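Local coordinates for protein trehalose monomycolate exporter MmpL3 (Mycobacterium tuberculosis, PDB 7NVH) that probably exports trehalose monomycolate, a mycolic acid carrier for the cell envelope, across the inner membrane as an RND-superfamily transporter, at residues 142-147 against 167-171; 90-95 against 108-113. All coordinates share one frame; numbering follows the deposited sequence.

Overall arrangement
Both contacts belong to the same periplasmic subdomain, a ferredoxin-like unit whose antiparallel sheet runs 109-110, 127-131, 70-74, 162-164. Interaction 2 joins the first helix, 84-94, to the residues flanking edge strand 109-110; interaction 1 joins the second helix, 139-147, to helix 166-174, which follows the last strand. Their centres lie 20 Å apart and their nearest atoms about 12 Å, so they do not touch. Interaction 1 is the one next to the bound lauryl maltose neopentyl glycol: V169 touches the detergent and the A170 side chain is about 5 Å from it. In interaction 2 the side chain of W108 is about 14 Å from the bound lauryl maltose neopentyl glycol.

Interaction 1: residues 142-147 against 167-171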
ATOM      1  N   ILE A 142      17.028  11.402  11.170  1.00 52.89           N
ATOM      2  CA  ILE A 142      16.532  12.761  11.370  1.00 52.89           C
ATOM      3  C   ILE A 142      15.107  12.734  11.902  1.00 52.89           C
ATOM      4  O   ILE A 142      14.743  13.520  12.784  1.00 52.89           O
ATOM      5  CB  ILE A 142      16.633  13.565  10.062  1.00 52.89           C
ATOM      6  CG1 ILE A 142      18.086  13.668   9.610  1.00 52.89           C
ATOM      7  CG2 ILE A 142      16.056  14.950  10.249  1.00 52.89           C
ATOM      8  CD1 ILE A 142      18.248  14.250   8.231  1.00 52.89           C
ATOM      9  N   LEU A 143      14.275  11.838  11.370  1.00 52.44           N
ATOM     10  CA  LEU A 143      12.902  11.740  11.857  1.00 52.44           C
ATOM     11  C   LEU A 143      12.860  11.322  13.322  1.00 52.44           C
ATOM     12  O   LEU A 143      12.077  11.866  14.107  1.00 52.44           O
ATOM     13  CB  LEU A 143      12.102  10.764  10.999  1.00 52.44           C
ATOM     14  CG  LEU A 143      10.627  10.650  11.383  1.00 52.44           C
ATOM     15  CD1 LEU A 143       9.988  12.024  11.455  1.00 52.44           C
ATOM     16  CD2 LEU A 143       9.882   9.765  10.405  1.00 52.44           C
ATOM     17  N   ASN A 144      13.692  10.353  13.709  1.00 51.27           N
ATOM     18  CA  ASN A 144      13.738   9.937  15.108  1.00 51.27           C
ATOM     19  C   ASN A 144      14.252  11.059  16.000  1.00 51.27           C
ATOM     20  O   ASN A 144      13.758  11.254  17.118  1.00 51.27           O
ATOM     21  CB  ASN A 144      14.607   8.690  15.256  1.00 51.27           C
ATOM     22  CG  ASN A 144      13.964   7.461  14.652  1.00 51.27           C
ATOM     23  OD1 ASN A 144      12.745   7.394  14.504  1.00 51.27           O
ATOM     24  ND2 ASN A 144      14.783   6.479  14.300  1.00 51.27           N
ATOM     25  N   ASN A 145      15.248  11.809  15.524  1.00 50.84           N
ATOM     26  CA  ASN A 145      15.743  12.948  16.284  1.00 50.84           C
ATOM     27  C   ASN A 145      14.651  13.987  16.483  1.00 50.84           C
ATOM     28  O   ASN A 145      14.540  14.584  17.559  1.00 50.84           O
ATOM     29  CB  ASN A 145      16.947  13.565  15.579  1.00 50.84           C
ATOM     30  CG  ASN A 145      18.239  12.859  15.914  1.00 50.84           C
ATOM     31  OD1 ASN A 145      18.255  11.918  16.704  1.00 50.84           O
ATOM     32  ND2 ASN A 145      19.331  13.307  15.314  1.00 50.84           N
ATOM     33  N   TYR A 146      13.839  14.222  15.452  1.00 49.47           N
ATOM     34  CA  TYR A 146      12.728  15.156  15.601  1.00 49.47           C
ATOM     35  C   TYR A 146      11.687  14.629  16.574  1.00 49.47           C
ATOM     36  O   TYR A 146      11.095  15.404  17.331  1.00 49.47           O
ATOM     37  CB  TYR A 146      12.067  15.442  14.258  1.00 49.47           C
ATOM     38  CG  TYR A 146      10.750  16.156  14.429  1.00 49.47           C
ATOM     39  CD1 TYR A 146      10.709  17.465  14.883  1.00 49.47           C
ATOM     40  CD2 TYR A 146       9.552  15.517  14.173  1.00 49.47           C
ATOM     41  CE1 TYR A 146       9.515  18.120  15.056  1.00 49.47           C
ATOM     42  CE2 TYR A 146       8.352  16.166  14.345  1.00 49.47           C
ATOM     43  CZ  TYR A 146       8.340  17.467  14.787  1.00 49.47           C
ATOM     44  OH  TYR A 146       7.144  18.121  14.959  1.00 49.47           O
ATOM     45  N   LYS A 147      11.402  13.329  16.523  1.00 50.34           N
ATOM     46  CA  LYS A 147      10.432  12.754  17.447  1.00 50.34           C
ATOM     47  C   LYS A 147      10.914  12.852  18.885  1.00 50.34           C
ATOM     48  O   LYS A 147      10.101  12.975  19.807  1.00 50.34           O
ATOM     49  CB  LYS A 147      10.152  11.298  17.079  1.00 50.34           C
ATOM     50  CG  LYS A 147       9.105  11.124  15.998  1.00 50.34           C
ATOM     51  CD  LYS A 147       8.857   9.655  15.712  1.00 50.34           C
ATOM     52  CE  LYS A 147       8.468   9.435  14.263  1.00 50.34           C
ATOM     53  NZ  LYS A 147       7.356   8.455  14.127  1.00 50.34           N
ATOM     54  N   GLN A 167      10.028  17.743   8.717  1.00 49.81           N
ATOM     55  CA  GLN A 167       9.952  16.768   9.795  1.00 49.81           C
ATOM     56  C   GLN A 167       8.595  16.745  10.495  1.00 49.81           C
ATOM     57  O   GLN A 167       8.099  15.655  10.795  1.00 49.81           O
ATOM     58  CB  GLN A 167      11.075  17.008  10.805  1.00 49.81           C
ATOM     59  CG  GLN A 167      12.454  17.019  10.180  1.00 49.81           C
ATOM     60  CD  GLN A 167      12.734  15.777   9.358  1.00 49.81           C
ATOM     61  OE1 GLN A 167      12.286  14.683   9.692  1.00 49.81           O
ATOM     62  NE2 GLN A 167      13.477  15.943   8.273  1.00 49.81           N
ATOM     63  N   PRO A 168       7.972  17.887  10.814  1.00 48.56           N
ATOM     64  CA  PRO A 168       6.602  17.808  11.346  1.00 48.56           C
ATOM     65  C   PRO A 168       5.630  17.133  10.396  1.00 48.56           C
ATOM     66  O   PRO A 168       4.786  16.340  10.833  1.00 48.56           O
ATOM     67  CB  PRO A 168       6.245  19.279  11.585  1.00 48.56           C
ATOM     68  CG  PRO A 168       7.539  19.916  11.861  1.00 48.56           C
ATOM     69  CD  PRO A 168       8.496  19.261  10.915  1.00 48.56           C
ATOM     70  N   VAL A 169       5.749  17.399   9.095  1.00 50.52           N
ATOM     71  CA  VAL A 169       4.860  16.768   8.128  1.00 50.52           C
ATOM     72  C   VAL A 169       5.151  15.277   8.026  1.00 50.52           C
ATOM     73  O   VAL A 169       4.231  14.459   7.926  1.00 50.52           O
ATOM     74  CB  VAL A 169       4.974  17.465   6.762  1.00 50.52           C
ATOM     75  CG1 VAL A 169       4.267  16.654   5.697  1.00 50.52           C
ATOM     76  CG2 VAL A 169       4.386  18.859   6.838  1.00 50.52           C
ATOM     77  N   ALA A 170       6.430  14.900   8.047  1.00 50.83           N
ATOM     78  CA  ALA A 170       6.779  13.483   8.020  1.00 50.83           C
ATOM     79  C   ALA A 170       6.261  12.764   9.258  1.00 50.83           C
ATOM     80  O   ALA A 170       5.766  11.635   9.167  1.00 50.83           O
ATOM     81  CB  ALA A 170       8.291  13.315   7.897  1.00 50.83           C
ATOM     82  N   GLU A 171       6.374  13.398  10.427  1.00 51.74           N
ATOM     83  CA  GLU A 171       5.855  12.800  11.650  1.00 51.74           C
ATOM     84  C   GLU A 171       4.344  12.644  11.586  1.00 51.74           C
ATOM     85  O   GLU A 171       3.798  11.629  12.031  1.00 51.74           O
ATOM     86  CB  GLU A 171       6.252  13.647  12.856  1.00 51.74           C
ATOM     87  CG  GLU A 171       5.845  13.049  14.187  1.00 51.74           C
ATOM     88  CD  GLU A 171       5.713  14.093  15.275  1.00 51.74           C
ATOM     89  OE1 GLU A 171       5.864  13.739  16.463  1.00 51.74           O
ATOM     90  OE2 GLU A 171       5.450  15.267  14.943  1.00 51.74           O
TER
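Y146 lays one face of its ring over the start of 167-171, with Q167 CB 4.1 Å from the ring centroid and 25° off the normal, a CH-pi contact. P168 reaches the far end of the ring, where its CG lies 3.9 Å from Y146 CZ. The two helices, 139-147 and 166-174, meet at 90° with short-segment axes 9.8 Å apart, and Y146 contributes the largest share of the contact from its helix. This is the packing of the second helix of a ferredoxin-like unit against the helix that follows its last strand.

The tight part is buried. Q167 bends at its second torsion, which swings its amide away from the ring and onto 142-143: NE2 lies 3.4 Å from I142 CG2, and OE1 sits 3.7 Å from L143 CA. L143 itself extends CD1 to the other helix, where it meets A170 CB at 4.1 Å. I69 and L153 also touch the tyrosine.

Toward E171 and K147 the contact opens, both residues being only partly buried. With its CG anti to the backbone N and the chain extended beyond it, E171 crosses the tyrosine at about a right angle, CB in the ring plane and OE2 beside CE2 near that plane, its carboxylate turned 81° from the ring. There OE2 accepts a weak hydrogen bond of 3.3 Å from Y146 OH. K147 slants across E171, its CG loosely touching the carboxylate end, yet its NZ stays 6.0 Å from E171 OE1; the ammonium instead makes a weak bond to T174.

Cohesion therefore rests mainly on the ring face and aliphatic groups. One weak phenol-to-carboxylate bond marks the outer margin, and the lysine's charge probably favours the ionised glutamate through space without forming a salt bridge.

Interaction 2: residues 90-95 against 108-113; sequences VVDELN and WAGYLR
L94 and W108 make the central contact between the first helix of a ferredoxin-like unit, 84-94, and W108 and L112-R113, on either side of edge strand 109-110, in a porter-type subdomain like those of other RND transporters.

Aromatic packing comes first. L94 CD1 sits over the six-membered ring of W108, 3.9 Å from its centroid and 19° off the normal, while L94 CB lies over the same face. The tryptophan's CG stands between the backbone N and the carbonyl carbon, which brings the indole across to the helix. V91 CG2 meets the ring at its edge, 4.1 Å from W108 CH2. V130 of the neighbouring strand touches both L94 and W108.

Aliphatic contacts continue along the helix. V90 CG1 packs 3.7 Å from L112 CD2, and V91 CG2 lies 4.1 Å from L112 CB, the two side chains passing antiparallel. F73 of the central strand 70-74 also touches V90 and L94.

Polar groups gather where the helix ends, at N95. N95 OD1 lies in the indole plane at its edge, with the amide turned 69° from the ring. Over the indole face opposite L94, and within 108-113 itself, R113 NE lies 3.7 Å above the W108 ring plane and donates a 3.1 Å hydrogen bond to W108 O, bent to 142° at the hydrogen.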
ATOM      1  N   VAL A  90      12.007  35.140  23.346  1.00 45.20           N
ATOM      2  CA  VAL A  90      11.916  34.046  22.386  1.00 45.20           C
ATOM      3  C   VAL A  90      13.308  33.566  21.999  1.00 45.20           C
ATOM      4  O   VAL A  90      13.540  32.362  21.835  1.00 45.20           O
ATOM      5  CB  VAL A  90      11.094  34.470  21.159  1.00 45.20           C
ATOM      6  CG1 VAL A  90      11.189  33.419  20.075  1.00 45.20           C
ATOM      7  CG2 VAL A  90       9.650  34.670  21.557  1.00 45.20           C
ATOM      8  N   VAL A  91      14.265  34.488  21.875  1.00 45.44           N
ATOM      9  CA  VAL A  91      15.659  34.088  21.705  1.00 45.44           C
ATOM     10  C   VAL A  91      16.106  33.245  22.893  1.00 45.44           C
ATOM     11  O   VAL A  91      16.373  32.048  22.758  1.00 45.44           O
ATOM     12  CB  VAL A  91      16.557  35.323  21.516  1.00 45.44           C
ATOM     13  CG1 VAL A  91      18.010  34.955  21.706  1.00 45.44           C
ATOM     14  CG2 VAL A  91      16.342  35.915  20.143  1.00 45.44           C
ATOM     15  N   ASP A  92      16.084  33.831  24.090  1.00 45.99           N
ATOM     16  CA  ASP A  92      16.536  33.174  25.312  1.00 45.99           C
ATOM     17  C   ASP A  92      15.806  31.864  25.586  1.00 45.99           C
ATOM     18  O   ASP A  92      16.185  31.124  26.496  1.00 45.99           O
ATOM     19  CB  ASP A  92      16.363  34.109  26.507  1.00 45.99           C
ATOM     20  CG  ASP A  92      17.190  35.368  26.385  1.00 45.99           C
ATOM     21  OD1 ASP A  92      18.105  35.398  25.538  1.00 45.99           O
ATOM     22  OD2 ASP A  92      16.925  36.330  27.134  1.00 45.99           O
ATOM     23  N   GLU A  93      14.743  31.586  24.837  1.00 46.59           N
ATOM     24  CA  GLU A  93      14.085  30.290  24.900  1.00 46.59           C
ATOM     25  C   GLU A  93      14.496  29.344  23.781  1.00 46.59           C
ATOM     26  O   GLU A  93      14.467  28.130  23.980  1.00 46.59           O
ATOM     27  CB  GLU A  93      12.563  30.470  24.873  1.00 46.59           C
ATOM     28  CG  GLU A  93      11.782  29.236  25.276  1.00 46.59           C
ATOM     29  CD  GLU A  93      10.312  29.523  25.495  1.00 46.59           C
ATOM     30  OE1 GLU A  93       9.889  30.676  25.266  1.00 46.59           O
ATOM     31  OE2 GLU A  93       9.580  28.596  25.901  1.00 46.59           O
ATOM     32  N   LEU A  94      14.873  29.867  22.610  1.00 46.57           N
ATOM     33  CA  LEU A  94      15.422  29.009  21.560  1.00 46.57           C
ATOM     34  C   LEU A  94      16.846  28.578  21.894  1.00 46.57           C
ATOM     35  O   LEU A  94      17.243  27.438  21.619  1.00 46.57           O
ATOM     36  CB  LEU A  94      15.371  29.731  20.218  1.00 46.57           C
ATOM     37  CG  LEU A  94      14.076  29.542  19.434  1.00 46.57           C
ATOM     38  CD1 LEU A  94      13.893  30.656  18.424  1.00 46.57           C
ATOM     39  CD2 LEU A  94      14.071  28.190  18.749  1.00 46.57           C
ATOM     40  N   ASN A  95      17.641  29.497  22.428  1.00 47.54           N
ATOM     41  CA  ASN A  95      18.760  29.117  23.273  1.00 47.54           C
ATOM     42  C   ASN A  95      18.204  28.542  24.567  1.00 47.54           C
ATOM     43  O   ASN A  95      17.181  29.008  25.072  1.00 47.54           O
ATOM     44  CB  ASN A  95      19.648  30.325  23.558  1.00 47.54           C
ATOM     45  CG  ASN A  95      20.393  30.799  22.330  1.00 47.54           C
ATOM     46  OD1 ASN A  95      21.091  30.026  21.678  1.00 47.54           O
ATOM     47  ND2 ASN A  95      20.245  32.078  22.004  1.00 47.54           N
ATOM     48  N   TRP A 108      19.896  27.017  14.912  1.00 46.63           N
ATOM     49  CA  TRP A 108      18.683  27.716  14.508  1.00 46.63           C
ATOM     50  C   TRP A 108      19.065  29.071  13.937  1.00 46.63           C
ATOM     51  O   TRP A 108      19.904  29.773  14.510  1.00 46.63           O
ATOM     52  CB  TRP A 108      17.703  27.877  15.676  1.00 46.63           C
ATOM     53  CG  TRP A 108      18.140  28.834  16.734  1.00 46.63           C
ATOM     54  CD1 TRP A 108      18.992  28.581  17.763  1.00 46.63           C
ATOM     55  CD2 TRP A 108      17.728  30.195  16.879  1.00 46.63           C
ATOM     56  NE1 TRP A 108      19.145  29.701  18.536  1.00 46.63           N
ATOM     57  CE2 TRP A 108      18.379  30.708  18.015  1.00 46.63           C
ATOM     58  CE3 TRP A 108      16.875  31.033  16.157  1.00 46.63           C
ATOM     59  CZ2 TRP A 108      18.205  32.017  18.446  1.00 46.63           C
ATOM     60  CZ3 TRP A 108      16.704  32.334  16.586  1.00 46.63           C
ATOM     61  CH2 TRP A 108      17.364  32.813  17.720  1.00 46.63           C
ATOM     62  N   ALA A 109      18.462  29.425  12.806  1.00 46.27           N
ATOM     63  CA  ALA A 109      18.705  30.701  12.152  1.00 46.27           C
ATOM     64  C   ALA A 109      17.370  31.340  11.812  1.00 46.27           C
ATOM     65  O   ALA A 109      16.510  30.695  11.206  1.00 46.27           O
ATOM     66  CB  ALA A 109      19.546  30.526  10.887  1.00 46.27           C
ATOM     67  N   GLY A 110      17.202  32.602  12.193  1.00 47.57           N
ATOM     68  CA  GLY A 110      15.951  33.290  11.948  1.00 47.57           C
ATOM     69  C   GLY A 110      16.130  34.788  12.035  1.00 47.57           C
ATOM     70  O   GLY A 110      17.224  35.296  12.288  1.00 47.57           O
ATOM     71  N   TYR A 111      15.023  35.498  11.811  1.00 50.39           N
ATOM     72  CA  TYR A 111      15.043  36.953  11.895  1.00 50.39           C
ATOM     73  C   TYR A 111      15.336  37.434  13.309  1.00 50.39           C
ATOM     74  O   TYR A 111      16.019  38.448  13.486  1.00 50.39           O
ATOM     75  CB  TYR A 111      13.713  37.525  11.404  1.00 50.39           C
ATOM     76  CG  TYR A 111      13.605  39.026  11.537  1.00 50.39           C
ATOM     77  CD1 TYR A 111      14.126  39.862  10.568  1.00 50.39           C
ATOM     78  CD2 TYR A 111      12.979  39.602  12.631  1.00 50.39           C
ATOM     79  CE1 TYR A 111      14.032  41.230  10.683  1.00 50.39           C
ATOM     80  CE2 TYR A 111      12.882  40.968  12.754  1.00 50.39           C
ATOM     81  CZ  TYR A 111      13.411  41.778  11.777  1.00 50.39           C
ATOM     82  OH  TYR A 111      13.316  43.144  11.892  1.00 50.39           O
ATOM     83  N   LEU A 112      14.824  36.732  14.324  1.00 48.71           N
ATOM     84  CA  LEU A 112      15.057  37.144  15.704  1.00 48.71           C
ATOM     85  C   LEU A 112      16.535  37.119  16.055  1.00 48.71           C
ATOM     86  O   LEU A 112      16.971  37.835  16.962  1.00 48.71           O
ATOM     87  CB  LEU A 112      14.280  36.247  16.664  1.00 48.71           C
ATOM     88  CG  LEU A 112      12.760  36.238  16.524  1.00 48.71           C
ATOM     89  CD1 LEU A 112      12.312  35.064  15.671  1.00 48.71           C
ATOM     90  CD2 LEU A 112      12.099  36.201  17.889  1.00 48.71           C
ATOM     91  N   ARG A 113      17.315  36.297  15.355  1.00 49.40           N
ATOM     92  CA  ARG A 113      18.755  36.211  15.553  1.00 49.40           C
ATOM     93  C   ARG A 113      19.504  37.238  14.715  1.00 49.40           C
ATOM     94  O   ARG A 113      20.288  38.027  15.251  1.00 49.40           O
ATOM     95  CB  ARG A 113      19.236  34.797  15.220  1.00 49.40           C
ATOM     96  CG  ARG A 113      20.738  34.645  15.195  1.00 49.40           C
ATOM     97  CD  ARG A 113      21.143  33.237  14.789  1.00 49.40           C
ATOM     98  NE  ARG A 113      21.006  32.277  15.881  1.00 49.40           N
ATOM     99  CZ  ARG A 113      21.691  32.318  17.020  1.00 49.40           C
ATOM    100  NH1 ARG A 113      22.590  33.265  17.236  1.00 49.40           N
ATOM    101  NH2 ARG A 113      21.484  31.393  17.944  1.00 49.40           N
TER